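Side-chain contacts in polysialic acid O-acetyltransferase (PDB 3JQY), which transfers acetyl groups from acetyl-CoA to O7 or O9 of polymeric sialic acid in the Escherichia coli capsule, with a preference for long polymers: residues 29-34 with 40-45; 77-80 with 85-88; 147-152 with 157-162; 227-230 with 235-238. All blocks are in the same frame, centred on the assembly; numbering follows the deposited sequence.

Interaction 1 of 4, residues 29-34 with 40-45; sequences DSFSVD and NVFVCG
Phe31 and Phe42 meet as an edge-to-face aromatic pair in which Phe42 supplies the edge and Phe31 the face. The leading atom, Phe42 CZ, stands 3.8 Å above the Phe31 ring plane, almost over its centre. Ring centroids are 5.0 Å apart and the planes are inclined at 53°, so the T is a leaning one. Phe42 gets there because its CG is anti to the backbone N (chi1 175°), which leans the ring along its own strand toward Cys44, so that CZ arrives over Phe31, the residue facing Cys44.

A sulfur-aromatic contact adds to this pair: Cys44 SG approaches the Phe31 ring obliquely, its nearest ring atom being CE2 at 4.4 Å.

Aliphatic packing completes the interface at Val33. Its CG2 methyl rests 3.9 Å from Phe42 CD2 and nearly as close to Phe42 CE2, so Phe42 lies against both Phe31 and Val33. With an alanine at Phe31, the face under Phe42 CZ and beside Cys44 SG would be gone, and the Phe42 ring is likely to turn more easily.

No hydrogen bond crosses this apolar interior. Polar groups of the backbone are served elsewhere: Ser23 OG and Asp22 OD2 bond to the amides of Phe42 and Cys44. Leu64 and Ile66 of the next turn pack on Phe42.

The strands 31-34 and 41-44 run nearly antiparallel with axes 10.2 Å apart, too far for backbone pairing. This is how the interior of a beta-helix coil is filled, here near the N-terminal end of the left-handed beta-helix of this hexapeptide-repeat enzyme.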
loop_
_atom_site.group_PDB
_atom_site.type_symbol
_atom_site.label_atom_id
_atom_site.label_comp_id
_atom_site.label_asym_id
_atom_site.label_seq_id
_atom_site.Cartn_x
_atom_site.Cartn_y
_atom_site.Cartn_z
ATOM N N ASP B 29 12.633 29.686 -12.292
ATOM C CA ASP B 29 12.280 30.041 -10.922
ATOM C C ASP B 29 11.683 28.890 -10.113
ATOM O O ASP B 29 11.571 28.987 -8.890
ATOM C CB ASP B 29 11.350 31.260 -10.899
ATOM C CG ASP B 29 10.168 31.115 -11.841
ATOM O OD1 ASP B 29 9.704 29.975 -12.056
ATOM O OD2 ASP B 29 9.697 32.151 -12.362
ATOM N N SER B 30 11.312 27.801 -10.780
ATOM C CA SER B 30 10.686 26.682 -10.079
ATOM C C SER B 30 11.693 25.618 -9.646
ATOM O O SER B 30 11.345 24.707 -8.908
ATOM C CB SER B 30 9.590 26.033 -10.933
ATOM O OG SER B 30 10.129 25.050 -11.807
ATOM N N PHE B 31 12.936 25.738 -10.101
ATOM C CA PHE B 31 13.952 24.734 -9.801
ATOM C C PHE B 31 15.041 25.226 -8.855
ATOM O O PHE B 31 15.428 26.398 -8.872
ATOM C CB PHE B 31 14.615 24.234 -11.089
ATOM C CG PHE B 31 13.936 23.040 -11.704
ATOM C CD1 PHE B 31 14.420 21.763 -11.478
ATOM C CD2 PHE B 31 12.825 23.200 -12.525
ATOM C CE1 PHE B 31 13.808 20.661 -12.047
ATOM C CE2 PHE B 31 12.206 22.098 -13.101
ATOM C CZ PHE B 31 12.696 20.827 -12.861
ATOM N N SER B 32 15.521 24.315 -8.020
ATOM C CA SER B 32 16.781 24.506 -7.325
ATOM C C SER B 32 17.738 23.489 -7.914
ATOM O O SER B 32 17.356 22.347 -8.165
ATOM C CB SER B 32 16.617 24.290 -5.824
ATOM O OG SER B 32 16.290 22.942 -5.536
ATOM N N VAL B 33 18.974 23.900 -8.161
ATOM C CA VAL B 33 19.944 23.004 -8.764
ATOM C C VAL B 33 21.156 22.880 -7.866
ATOM O O VAL B 33 21.702 23.885 -7.409
ATOM C CB VAL B 33 20.391 23.505 -10.150
ATOM C CG1 VAL B 33 21.412 22.553 -10.749
ATOM C CG2 VAL B 33 19.185 23.654 -11.073
ATOM N N ASP B 34 21.560 21.644 -7.599
ATOM C CA ASP B 34 22.773 21.381 -6.842
ATOM C C ASP B 34 23.670 20.443 -7.637
ATOM O O ASP B 34 23.262 19.351 -8.018
ATOM C CB ASP B 34 22.438 20.771 -5.486
ATOM C CG ASP B 34 23.660 20.614 -4.611
ATOM O OD1 ASP B 34 24.461 21.571 -4.538
ATOM O OD2 ASP B 34 23.822 19.536 -4.003
ATOM N N ASN B 40 28.103 18.293 -16.149
ATOM C CA ASN B 40 26.650 18.113 -16.085
ATOM C C ASN B 40 25.880 19.189 -16.840
ATOM O O ASN B 40 26.307 20.343 -16.893
ATOM C CB ASN B 40 26.192 18.065 -14.628
ATOM C CG ASN B 40 26.788 16.897 -13.874
ATOM O OD1 ASN B 40 27.340 17.064 -12.783
ATOM N ND2 ASN B 40 26.691 15.709 -14.453
ATOM N N VAL B 41 24.734 18.811 -17.410
ATOM C CA VAL B 41 23.930 19.736 -18.193
ATOM C C VAL B 41 22.453 19.645 -17.832
ATOM O O VAL B 41 21.895 18.559 -17.764
ATOM C CB VAL B 41 24.096 19.462 -19.697
ATOM C CG1 VAL B 41 23.136 20.306 -20.498
ATOM C CG2 VAL B 41 25.541 19.723 -20.123
ATOM N N PHE B 42 21.836 20.797 -17.592
ATOM C CA PHE B 42 20.404 20.880 -17.359
ATOM C C PHE B 42 19.853 21.833 -18.410
ATOM O O PHE B 42 20.220 23.009 -18.438
ATOM C CB PHE B 42 20.144 21.396 -15.938
ATOM C CG PHE B 42 18.689 21.636 -15.611
ATOM C CD1 PHE B 42 17.686 20.882 -16.200
ATOM C CD2 PHE B 42 18.331 22.608 -14.692
ATOM C CE1 PHE B 42 16.354 21.100 -15.878
ATOM C CE2 PHE B 42 17.000 22.834 -14.375
ATOM C CZ PHE B 42 16.014 22.073 -14.960
ATOM N N VAL B 43 19.014 21.313 -19.302
ATOM C CA VAL B 43 18.365 22.135 -20.316
ATOM C C VAL B 43 16.877 22.159 -20.013
ATOM O O VAL B 43 16.229 21.112 -19.993
ATOM C CB VAL B 43 18.585 21.577 -21.731
ATOM C CG1 VAL B 43 17.879 22.449 -22.760
ATOM C CG2 VAL B 43 20.075 21.479 -22.037
ATOM N N CYS B 44 16.339 23.348 -19.761
ATOM C CA CYS B 44 14.958 23.458 -19.313
ATOM C C CYS B 44 14.187 24.464 -20.153
ATOM O O CYS B 44 14.598 25.616 -20.284
ATOM C CB CYS B 44 14.919 23.872 -17.843
ATOM S SG CYS B 44 13.311 23.642 -17.056
ATOM N N GLY B 45 13.068 24.021 -20.717
ATOM C CA GLY B 45 12.229 24.881 -21.531
ATOM C C GLY B 45 11.350 25.810 -20.716
ATOM O O GLY B 45 11.539 25.982 -19.510
#

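Interaction 2 of 4, residues 77-80 with 85-88; sequences VIFR and YVRI
The Phe79 ring touches strand 85-88 at two places. At its edge, near the ring plane, sits the backbone N of Tyr85, 4.2 Å from Phe79 CE2. The second partner, Val86 CG2, comes in obliquely and lies 3.7 Å from the same CE2 atom and 3.8 Å from Phe79 CZ. Beyond the two segments, the ring of Phe57 meets that of Phe79 with the planes almost parallel.

Val86 is the common partner of Val77 and Phe79. Val77 points toward strand 85-88 from its first bond, whereas Phe79 comes near only with the end of its ring. The CG1 of Val86 is anti to the backbone N (chi1 176°), which leaves CG2 beside that N and aimed at the facing wall. There CG2 meets Val77 CG1 at 4.2 Å as well as the Phe79 ring, filling the space between the two. The side-chain contacts are apolar, and no hydrogen bond crosses between the segments.

The two strands run roughly antiparallel, with axes 9.2 Å apart, and belong to different parallel sheets of the beta-helix. Strand 77-80 bonds through its backbone to strand 53-58 before it and to strand 97-101 after it; strand 85-88 lies between strands 63-66 and 105-108, with Leu64 and Val106 packing on Val86.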
loop_
_atom_site.group_PDB
_atom_site.type_symbol
_atom_site.label_atom_id
_atom_site.label_comp_id
_atom_site.label_asym_id
_atom_site.label_seq_id
_atom_site.Cartn_x
_atom_site.Cartn_y
_atom_site.Cartn_z
ATOM N N VAL B 77 14.795 15.245 -9.257
ATOM C CA VAL B 77 15.577 14.367 -10.122
ATOM C C VAL B 77 16.979 14.258 -9.546
ATOM O O VAL B 77 17.677 15.258 -9.408
ATOM C CB VAL B 77 15.667 14.906 -11.563
ATOM C CG1 VAL B 77 16.408 13.925 -12.435
ATOM C CG2 VAL B 77 14.274 15.170 -12.124
ATOM N N ILE B 78 17.369 13.042 -9.177
ATOM C CA ILE B 78 18.683 12.820 -8.593
ATOM C C ILE B 78 19.528 11.985 -9.536
ATOM O O ILE B 78 19.092 10.930 -10.002
ATOM C CB ILE B 78 18.589 12.114 -7.230
ATOM C CG1 ILE B 78 17.743 12.944 -6.268
ATOM C CG2 ILE B 78 19.991 11.872 -6.669
ATOM C CD1 ILE B 78 17.481 12.270 -4.945
ATOM N N PHE B 79 20.732 12.468 -9.822
ATOM C CA PHE B 79 21.684 11.740 -10.661
ATOM C C PHE B 79 22.780 11.151 -9.782
ATOM O O PHE B 79 23.496 11.891 -9.103
ATOM C CB PHE B 79 22.314 12.678 -11.698
ATOM C CG PHE B 79 21.374 13.099 -12.786
ATOM C CD1 PHE B 79 20.688 14.303 -12.701
ATOM C CD2 PHE B 79 21.166 12.289 -13.888
ATOM C CE1 PHE B 79 19.816 14.695 -13.702
ATOM C CE2 PHE B 79 20.294 12.678 -14.901
ATOM C CZ PHE B 79 19.621 13.878 -14.806
ATOM N N ARG B 80 22.899 9.828 -9.779
ATOM C CA ARG B 80 23.957 9.151 -9.019
ATOM C C ARG B 80 24.956 8.539 -9.990
ATOM O O ARG B 80 24.597 7.740 -10.850
ATOM C CB ARG B 80 23.368 8.072 -8.105
ATOM C CG ARG B 80 22.326 8.586 -7.117
ATOM C CD ARG B 80 22.074 7.555 -6.025
ATOM N NE ARG B 80 20.821 7.781 -5.306
ATOM C CZ ARG B 80 20.653 8.704 -4.367
ATOM N NH1 ARG B 80 21.654 9.509 -4.032
ATOM N NH2 ARG B 80 19.475 8.829 -3.771
ATOM N N TYR B 85 20.950 10.025 -18.154
ATOM C CA TYR B 85 20.195 10.853 -19.097
ATOM C C TYR B 85 18.726 10.777 -18.717
ATOM O O TYR B 85 18.172 9.687 -18.584
ATOM C CB TYR B 85 20.386 10.304 -20.513
ATOM C CG TYR B 85 19.625 11.011 -21.620
ATOM C CD1 TYR B 85 20.146 12.139 -22.244
ATOM C CD2 TYR B 85 18.398 10.526 -22.062
ATOM C CE1 TYR B 85 19.459 12.773 -23.272
ATOM C CE2 TYR B 85 17.705 11.152 -23.088
ATOM C CZ TYR B 85 18.237 12.272 -23.686
ATOM O OH TYR B 85 17.536 12.884 -24.700
ATOM N N VAL B 86 18.108 11.933 -18.508
ATOM C CA VAL B 86 16.675 12.005 -18.236
ATOM C C VAL B 86 16.067 13.038 -19.183
ATOM O O VAL B 86 16.538 14.178 -19.257
ATOM C CB VAL B 86 16.384 12.414 -16.771
ATOM C CG1 VAL B 86 14.878 12.575 -16.532
ATOM C CG2 VAL B 86 16.969 11.389 -15.796
ATOM N N ARG B 87 15.034 12.634 -19.918
ATOM C CA ARG B 87 14.369 13.549 -20.833
ATOM C C ARG B 87 12.873 13.494 -20.621
ATOM O O ARG B 87 12.262 12.419 -20.684
ATOM C CB ARG B 87 14.680 13.214 -22.292
ATOM C CG ARG B 87 13.981 14.137 -23.287
ATOM C CD ARG B 87 14.284 13.727 -24.737
ATOM N NE ARG B 87 13.607 14.596 -25.706
ATOM C CZ ARG B 87 13.672 14.446 -27.027
ATOM N NH1 ARG B 87 14.383 13.456 -27.553
ATOM N NH2 ARG B 87 13.020 15.286 -27.827
ATOM N N ILE B 88 12.291 14.658 -20.370
ATOM C CA ILE B 88 10.858 14.761 -20.164
ATOM C C ILE B 88 10.252 15.561 -21.311
ATOM O O ILE B 88 10.542 16.743 -21.475
ATOM C CB ILE B 88 10.546 15.412 -18.812
ATOM C CG1 ILE B 88 11.184 14.597 -17.680
ATOM C CG2 ILE B 88 9.039 15.539 -18.609
ATOM C CD1 ILE B 88 10.938 15.154 -16.296
#

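Interaction 3 of 4, residues 147-152 with 157-162; sequences HPIFDI and RINWAK
Arg157 lays one face of its guanidinium over Pro148, whose CA is 3.8 Å above the plane toward its rim. The arginine also grips Asn159 side-on, NE bonding to Asn159 OD1 (2.9 Å) and NH2, at longer range, to Asn159 O.

Asn159 bonds to the backbone of 147-149 with both ends of its amide. Its ND2 donates a straight bond in the carbonyl plane to His147 O at 2.9 Å, while its OD1 accepts from Ile149 N at 2.8 Å. Ile149 N and Arg157 NE reach OD1 from opposite faces of the amide plane. A leucine in place of Asn159 would probably leave His147 O and Ile149 N without these mates and cost Arg157 NE its bond to OD1, leaving the guanidinium less firmly fixed.

Ile158 N bonds to Ile149 O (2.8 Å), and a single beta bridge joins Phe150 to Arg157, whose CB lies 3.9 Å from Phe150 CE1.

Asn159 ND2 also bonds to Asp145, which with His147 belongs to the probable acetyl-CoA site; His147 ND1 bonds to Arg222 O of the second subunit. A loop that leaves the beta-helix to meet a neighbouring subunit beside the acyl-donor site is characteristic of hexapeptide-repeat acyltransferases.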
loop_
_atom_site.group_PDB
_atom_site.type_symbol
_atom_site.label_atom_id
_atom_site.label_comp_id
_atom_site.label_asym_id
_atom_site.label_seq_id
_atom_site.Cartn_x
_atom_site.Cartn_y
_atom_site.Cartn_z
ATOM N N HIS B 147 19.665 -4.587 -3.790
ATOM C CA HIS B 147 20.649 -5.456 -3.151
ATOM C C HIS B 147 20.781 -6.739 -3.967
ATOM O O HIS B 147 19.833 -7.148 -4.635
ATOM C CB HIS B 147 20.226 -5.780 -1.711
ATOM C CG HIS B 147 20.089 -4.568 -0.845
ATOM N ND1 HIS B 147 21.171 -3.810 -0.447
ATOM C CD2 HIS B 147 19.000 -4.000 -0.276
ATOM C CE1 HIS B 147 20.751 -2.818 0.318
ATOM N NE2 HIS B 147 19.439 -2.911 0.438
ATOM N N PRO B 148 21.960 -7.346 -4.039
ATOM C CA PRO B 148 22.217 -8.521 -4.881
ATOM C C PRO B 148 21.618 -9.806 -4.332
ATOM O O PRO B 148 21.649 -10.031 -3.116
ATOM C CB PRO B 148 23.745 -8.652 -4.868
ATOM C CG PRO B 148 24.266 -7.583 -3.977
ATOM C CD PRO B 148 23.135 -6.947 -3.253
ATOM N N ILE B 149 21.091 -10.636 -5.231
ATOM C CA ILE B 149 20.689 -12.003 -4.906
ATOM C C ILE B 149 21.476 -12.963 -5.800
ATOM O O ILE B 149 21.666 -12.697 -6.986
ATOM C CB ILE B 149 19.184 -12.198 -5.091
ATOM C CG1 ILE B 149 18.426 -11.344 -4.074
ATOM C CG2 ILE B 149 18.797 -13.667 -4.930
ATOM C CD1 ILE B 149 16.929 -11.294 -4.324
ATOM N N PHE B 150 21.955 -14.056 -5.211
ATOM C CA PHE B 150 22.841 -14.991 -5.904
ATOM C C PHE B 150 22.279 -16.414 -5.933
ATOM O O PHE B 150 21.558 -16.836 -5.022
ATOM C CB PHE B 150 24.222 -15.046 -5.226
ATOM C CG PHE B 150 24.862 -13.702 -4.991
ATOM C CD1 PHE B 150 25.756 -13.174 -5.909
ATOM C CD2 PHE B 150 24.595 -12.984 -3.836
ATOM C CE1 PHE B 150 26.359 -11.941 -5.691
ATOM C CE2 PHE B 150 25.188 -11.748 -3.616
ATOM C CZ PHE B 150 26.079 -11.232 -4.544
ATOM N N ASP B 151 22.625 -17.158 -6.981
ATOM C CA ASP B 151 22.387 -18.602 -7.002
ATOM C C ASP B 151 23.424 -19.279 -6.099
ATOM O O ASP B 151 24.617 -19.006 -6.220
ATOM C CB ASP B 151 22.511 -19.131 -8.431
ATOM C CG ASP B 151 22.205 -20.603 -8.532
ATOM O OD1 ASP B 151 21.065 -20.927 -8.906
ATOM O OD2 ASP B 151 23.095 -21.431 -8.229
ATOM N N ILE B 152 22.978 -20.137 -5.182
ATOM C CA ILE B 152 23.891 -20.690 -4.176
ATOM C C ILE B 152 24.866 -21.690 -4.783
ATOM O O ILE B 152 25.889 -22.017 -4.179
ATOM C CB ILE B 152 23.157 -21.380 -3.002
ATOM C CG1 ILE B 152 22.189 -22.446 -3.512
ATOM C CG2 ILE B 152 22.440 -20.359 -2.127
ATOM C CD1 ILE B 152 21.501 -23.221 -2.396
ATOM N N ARG B 157 25.501 -13.581 -9.270
ATOM C CA ARG B 157 24.310 -12.758 -9.084
ATOM C C ARG B 157 23.239 -13.060 -10.133
ATOM O O ARG B 157 23.541 -13.211 -11.319
ATOM C CB ARG B 157 24.678 -11.276 -9.124
ATOM C CG ARG B 157 23.466 -10.364 -9.200
ATOM C CD ARG B 157 23.824 -8.928 -8.879
ATOM N NE ARG B 157 22.616 -8.124 -8.698
ATOM C CZ ARG B 157 22.606 -6.807 -8.530
ATOM N NH1 ARG B 157 23.744 -6.122 -8.524
ATOM N NH2 ARG B 157 21.450 -6.173 -8.365
ATOM N N ILE B 158 21.986 -13.141 -9.698
ATOM C CA ILE B 158 20.894 -13.471 -10.607
ATOM C C ILE B 158 19.739 -12.470 -10.631
ATOM O O ILE B 158 18.699 -12.746 -11.234
ATOM C CB ILE B 158 20.307 -14.872 -10.324
ATOM C CG1 ILE B 158 19.828 -14.973 -8.871
ATOM C CG2 ILE B 158 21.328 -15.944 -10.651
ATOM C CD1 ILE B 158 19.048 -16.231 -8.563
ATOM N N ASN B 159 19.903 -11.324 -9.977
ATOM C CA ASN B 159 18.859 -10.298 -10.014
ATOM C C ASN B 159 19.399 -8.968 -10.516
ATOM O O ASN B 159 19.138 -7.916 -9.923
ATOM C CB ASN B 159 18.205 -10.109 -8.640
ATOM C CG ASN B 159 19.133 -9.450 -7.639
ATOM O OD1 ASN B 159 20.357 -9.582 -7.727
ATOM N ND2 ASN B 159 18.555 -8.729 -6.682
ATOM N N TRP B 160 20.167 -9.015 -11.600
ATOM C CA TRP B 160 20.648 -7.798 -12.243
ATOM C C TRP B 160 19.465 -6.906 -12.633
ATOM O O TRP B 160 18.390 -7.396 -12.975
ATOM C CB TRP B 160 21.477 -8.138 -13.486
ATOM C CG TRP B 160 22.781 -8.842 -13.188
ATOM C CD1 TRP B 160 23.073 -10.160 -13.408
ATOM C CD2 TRP B 160 23.966 -8.257 -12.630
ATOM N NE1 TRP B 160 24.366 -10.431 -13.013
ATOM C CE2 TRP B 160 24.932 -9.280 -12.532
ATOM C CE3 TRP B 160 24.299 -6.971 -12.194
ATOM C CZ2 TRP B 160 26.210 -9.053 -12.023
ATOM C CZ3 TRP B 160 25.571 -6.745 -11.691
ATOM C CH2 TRP B 160 26.510 -7.783 -11.609
ATOM N N ALA B 161 19.667 -5.594 -12.574
ATOM C CA ALA B 161 18.640 -4.650 -13.003
ATOM C C ALA B 161 18.252 -4.916 -14.450
ATOM O O ALA B 161 19.091 -5.330 -15.260
ATOM C CB ALA B 161 19.128 -3.217 -12.838
ATOM N N LYS B 162 16.983 -4.667 -14.771
ATOM C CA LYS B 162 16.452 -4.873 -16.120
ATOM C C LYS B 162 15.464 -3.757 -16.476
ATOM O O LYS B 162 14.706 -3.297 -15.617
ATOM C CB LYS B 162 15.775 -6.236 -16.232
ATOM C CG LYS B 162 16.718 -7.413 -15.976
ATOM C CD LYS B 162 16.079 -8.741 -16.360
ATOM C CE LYS B 162 17.057 -9.895 -16.167
ATOM N NZ LYS B 162 18.394 -9.603 -16.766
#

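Interaction 4 of 4, residues 227-230 with 235-238; sequences ELIS and CSSY
A short 3-10 turn just ahead of the C-terminal helix 233-245 folds back on the helix's first turn, where Ile229 packs against Cys235 and Ser236. The element lies at the trimer interface: Phe150 of the third subunit packs on both Ile229 and Cys235, and the backbones of Glu227 and Ile229 hydrogen-bond to that subunit.

The apolar part is carried by the two branches of Ile229 at CB. Its CG2 methyl, anti to the backbone N, is 3.8 Å from Cys235 SG and equally near Ser236 CA, while CG1 lies slightly farther from the sulfur. Cys235 SG, itself anti to its backbone N (chi1 -174°), is thereby directed toward the turn, and Ile219 of strand 218-220 packs on both residues, so the pair is buried between the strand and the neighbouring subunit.

The polar link is made by Ser236 OG, which is 2.8 Å from Ile229 O. Asp232, whose OD2 accepts from the amide of Cys235, offers its O as a second possible acceptor for the hydroxyl proton, and the same Ser236 OG lies 3.1 Å from Ser230 CA.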
loop_
_atom_site.group_PDB
_atom_site.type_symbol
_atom_site.label_atom_id
_atom_site.label_comp_id
_atom_site.label_asym_id
_atom_site.label_seq_id
_atom_site.Cartn_x
_atom_site.Cartn_y
_atom_site.Cartn_z
ATOM N N GLU B 227 -18.890 6.595 -24.031
ATOM C CA GLU B 227 -19.566 5.302 -23.943
ATOM C C GLU B 227 -19.142 4.391 -25.093
ATOM O O GLU B 227 -19.315 3.170 -25.035
ATOM C CB GLU B 227 -21.085 5.484 -23.933
ATOM C CG GLU B 227 -21.577 6.458 -22.871
ATOM C CD GLU B 227 -23.034 6.241 -22.497
ATOM O OE1 GLU B 227 -23.465 6.779 -21.454
ATOM O OE2 GLU B 227 -23.744 5.529 -23.239
ATOM N N LEU B 228 -18.586 5.000 -26.137
ATOM C CA LEU B 228 -18.037 4.264 -27.268
ATOM C C LEU B 228 -16.613 4.730 -27.498
ATOM O O LEU B 228 -16.269 5.860 -27.161
ATOM C CB LEU B 228 -18.850 4.523 -28.534
ATOM C CG LEU B 228 -20.312 4.079 -28.557
ATOM C CD1 LEU B 228 -21.005 4.635 -29.796
ATOM C CD2 LEU B 228 -20.411 2.564 -28.508
ATOM N N ILE B 229 -15.788 3.865 -28.078
ATOM C CA ILE B 229 -14.431 4.259 -28.432
ATOM C C ILE B 229 -14.419 5.553 -29.253
ATOM O O ILE B 229 -13.569 6.423 -29.043
ATOM C CB ILE B 229 -13.706 3.136 -29.194
ATOM C CG1 ILE B 229 -13.361 1.994 -28.231
ATOM C CG2 ILE B 229 -12.458 3.675 -29.874
ATOM C CD1 ILE B 229 -12.680 0.814 -28.881
ATOM N N SER B 230 -15.375 5.688 -30.170
ATOM C CA SER B 230 -15.413 6.839 -31.074
ATOM C C SER B 230 -15.725 8.163 -30.368
ATOM O O SER B 230 -15.585 9.237 -30.957
ATOM C CB SER B 230 -16.409 6.596 -32.216
ATOM O OG SER B 230 -17.711 6.337 -31.719
ATOM N N CYS B 235 -8.394 7.858 -27.829
ATOM C CA CYS B 235 -8.763 6.450 -27.796
ATOM C C CYS B 235 -8.996 5.931 -29.213
ATOM O O CYS B 235 -8.473 4.886 -29.597
ATOM C CB CYS B 235 -10.027 6.259 -26.954
ATOM S SG CYS B 235 -10.481 4.541 -26.701
ATOM N N SER B 236 -9.793 6.665 -29.986
ATOM C CA SER B 236 -10.084 6.279 -31.361
ATOM C C SER B 236 -8.803 6.173 -32.174
ATOM O O SER B 236 -8.626 5.232 -32.951
ATOM C CB SER B 236 -11.043 7.279 -32.014
ATOM O OG SER B 236 -12.329 7.192 -31.421
ATOM N N SER B 237 -7.910 7.140 -31.992
ATOM C CA SER B 237 -6.658 7.176 -32.736
ATOM C C SER B 237 -5.811 5.942 -32.444
ATOM O O SER B 237 -5.375 5.241 -33.361
ATOM C CB SER B 237 -5.871 8.447 -32.397
ATOM O OG SER B 237 -4.597 8.439 -33.017
ATOM N N TYR B 238 -5.579 5.672 -31.164
ATOM C CA TYR B 238 -4.788 4.501 -30.787
ATOM C C TYR B 238 -5.483 3.192 -31.164
ATOM O O TYR B 238 -4.826 2.235 -31.583
ATOM C CB TYR B 238 -4.427 4.534 -29.297
ATOM C CG TYR B 238 -3.237 5.427 -28.997
ATOM C CD1 TYR B 238 -1.944 4.982 -29.225
ATOM C CD2 TYR B 238 -3.409 6.710 -28.495
ATOM C CE1 TYR B 238 -0.851 5.786 -28.968
ATOM C CE2 TYR B 238 -2.316 7.534 -28.231
ATOM C CZ TYR B 238 -1.042 7.058 -28.465
ATOM O OH TYR B 238 0.045 7.857 -28.209
#

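Overall arrangement
The four contacts follow one another along the chain without nesting or crossing, each closing a short connection of four or five residues. Interaction 1 joins facing walls near the N-terminal end of the beta-helix, and interaction 2 does the same further along it; their centres are 11 Å apart and both bridge the same two parallel sheets. Interaction 3 then pinches off the loop that leaves the beta-helix between strands 139-142 and 164-166 and reaches the second subunit. Interaction 4 closes the turn into helix 233-245 after the last strands, about 43 Å from interaction 3 between centres. Across the trimer, the loop of interaction 3 in one subunit meets the turn of interaction 4 in another.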